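Long-range contact in Cyclo(L-tyrosyl-L-tyrosyl) synthase (Mycobacterium tuberculosis, PDB 2X9Q), which joins two tyrosyl groups, delivered by tyrosyl-tRNA, into cyclo(L-tyrosyl-L-tyrosyl), an ATP-independent step on the route to mycocyclosin: residues Phe237-Ala242 with Arg271-Gln276. Sequence-based numbering, arbitrary orientation.
Sequences FLDTPA and RASRNQ
Gln276 reaches across to the kink in helix 220-244 and meets the backbone there with its amide oxygen: OE1 accepts from Thr240 N at 2.9 Å, the donor tilted 19° from the carbonyl plane. CG stands anti to the backbone N (chi1 175°). On the way CG passes 3.3 Å from Phe237 O, and CB lies 3.4 Å from Leu238 O. That same Leu238 O accepts a nearly straight bond from Ser273 N, 2.8 Å long and in the carbonyl plane. Pro241, which has no N-H to give, sets its CD 3.4 Å from Gln276 OE1, its ring crossing the glutamine at about a right angle. The kink faces the turn that leads into strand 276-283, an inner strand of the mixed sheet of this HUP-clan, Rossmann-like fold. Glu233, one turn before Phe237 and about 4 Å from it between side chains, may be critical for catalysis. In the second shell, one water links Gln276 NE2 to Thr240 OG1, which also bonds to Leu236 O; another joins Asp239 OD1 to Ser273 OG. Asp239 OD1 takes Ala242 N from above the carboxylate plane, an Asx motif, while Ser273 OG accepts from Asn275 N in an ST turn.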
# COMPACT_ATOMS: atom_id res chain seq x y z
N PHE A 237 2.27 -2.97 4.98
CA PHE A 237 1.73 -4.27 4.52
C PHE A 237 2.08 -5.40 5.46
O PHE A 237 1.52 -6.44 5.29
CB PHE A 237 2.17 -4.63 3.08
CG PHE A 237 1.45 -3.86 2.09
CD1 PHE A 237 0.16 -4.31 1.64
CD2 PHE A 237 1.96 -2.63 1.63
CE1 PHE A 237 -0.57 -3.57 0.66
CE2 PHE A 237 1.26 -1.82 0.68
CZ PHE A 237 -0.03 -2.28 0.17
N LEU A 238 3.05 -5.20 6.35
CA LEU A 238 3.51 -6.21 7.35
C LEU A 238 2.78 -6.05 8.67
O LEU A 238 2.31 -7.05 9.27
CB LEU A 238 5.03 -6.03 7.60
CG LEU A 238 5.88 -6.42 6.36
CD1 LEU A 238 7.32 -5.88 6.55
CD2 LEU A 238 5.87 -7.99 6.27
N ASP A 239 2.66 -4.80 9.14
CA ASP A 239 2.21 -4.60 10.54
C ASP A 239 1.69 -3.21 10.85
O ASP A 239 2.21 -2.54 11.78
CB ASP A 239 3.32 -4.98 11.54
CG ASP A 239 2.73 -5.44 12.90
OD1 ASP A 239 1.49 -5.21 13.19
OD2 ASP A 239 3.46 -6.08 13.69
N THR A 240 0.65 -2.81 10.13
CA THR A 240 -0.07 -1.58 10.44
C THR A 240 -0.56 -1.58 11.91
O THR A 240 -0.48 -0.55 12.58
CB THR A 240 -1.25 -1.36 9.47
OG1 THR A 240 -0.75 -1.14 8.14
CG2 THR A 240 -2.14 -0.12 9.88
N PRO A 241 -1.02 -2.74 12.44
CA PRO A 241 -1.37 -2.70 13.91
C PRO A 241 -0.24 -2.20 14.81
O PRO A 241 -0.51 -1.38 15.73
CB PRO A 241 -1.68 -4.20 14.21
CG PRO A 241 -2.43 -4.54 12.95
CD PRO A 241 -1.39 -4.03 11.86
N ALA A 242 1.00 -2.63 14.62
CA ALA A 242 2.15 -2.09 15.35
C ALA A 242 2.39 -0.61 15.09
O ALA A 242 2.68 0.13 16.01
CB ALA A 242 3.45 -2.84 15.06
N ARG A 271 6.85 -12.60 6.96
CA ARG A 271 5.42 -12.72 6.90
C ARG A 271 4.75 -11.55 7.61
O ARG A 271 5.25 -11.05 8.61
CB ARG A 271 4.95 -14.07 7.56
CG ARG A 271 5.40 -15.37 6.70
CD ARG A 271 4.71 -15.39 5.28
NE ARG A 271 5.05 -16.66 4.63
CZ ARG A 271 6.20 -16.90 3.94
NH1 ARG A 271 7.19 -15.98 3.91
NH2 ARG A 271 6.37 -18.11 3.33
N ALA A 272 3.65 -11.09 7.06
CA ALA A 272 2.85 -10.06 7.74
C ALA A 272 2.32 -10.63 9.06
O ALA A 272 2.23 -11.85 9.28
CB ALA A 272 1.68 -9.59 6.84
N SER A 273 2.06 -9.72 9.98
CA SER A 273 1.51 -10.04 11.29
C SER A 273 0.23 -10.81 11.12
O SER A 273 -0.50 -10.62 10.15
CB SER A 273 1.15 -8.71 12.03
OG SER A 273 0.39 -9.03 13.18
N ARG A 274 -0.05 -11.71 12.05
CA ARG A 274 -1.35 -12.42 12.05
C ARG A 274 -2.54 -11.46 12.12
O ARG A 274 -3.64 -11.84 11.74
CB ARG A 274 -1.43 -13.39 13.27
CG ARG A 274 -1.60 -12.59 14.61
CD ARG A 274 -1.72 -13.56 15.84
NE ARG A 274 -2.80 -14.56 15.72
CZ ARG A 274 -4.11 -14.34 15.72
NH1 ARG A 274 -4.66 -13.08 15.83
NH2 ARG A 274 -4.91 -15.45 15.60
N ASN A 275 -2.33 -10.21 12.50
CA ASN A 275 -3.44 -9.17 12.59
C ASN A 275 -3.49 -8.20 11.40
O ASN A 275 -4.26 -7.19 11.35
CB ASN A 275 -3.22 -8.47 13.93
CG ASN A 275 -3.38 -9.44 15.11
OD1 ASN A 275 -4.29 -10.31 15.07
ND2 ASN A 275 -2.59 -9.26 16.16
N GLN A 276 -2.64 -8.52 10.40
CA GLN A 276 -2.59 -7.69 9.18
C GLN A 276 -3.17 -8.44 7.97
O GLN A 276 -2.84 -9.60 7.73
CB GLN A 276 -1.10 -7.36 8.85
CG GLN A 276 -0.97 -6.58 7.48
CD GLN A 276 -1.47 -5.18 7.61
OE1 GLN A 276 -1.08 -4.48 8.54
NE2 GLN A 276 -2.34 -4.75 6.71
O HOH W 1 0.52 -7.03 14.96
O HOH W 2 -3.09 -2.01 6.66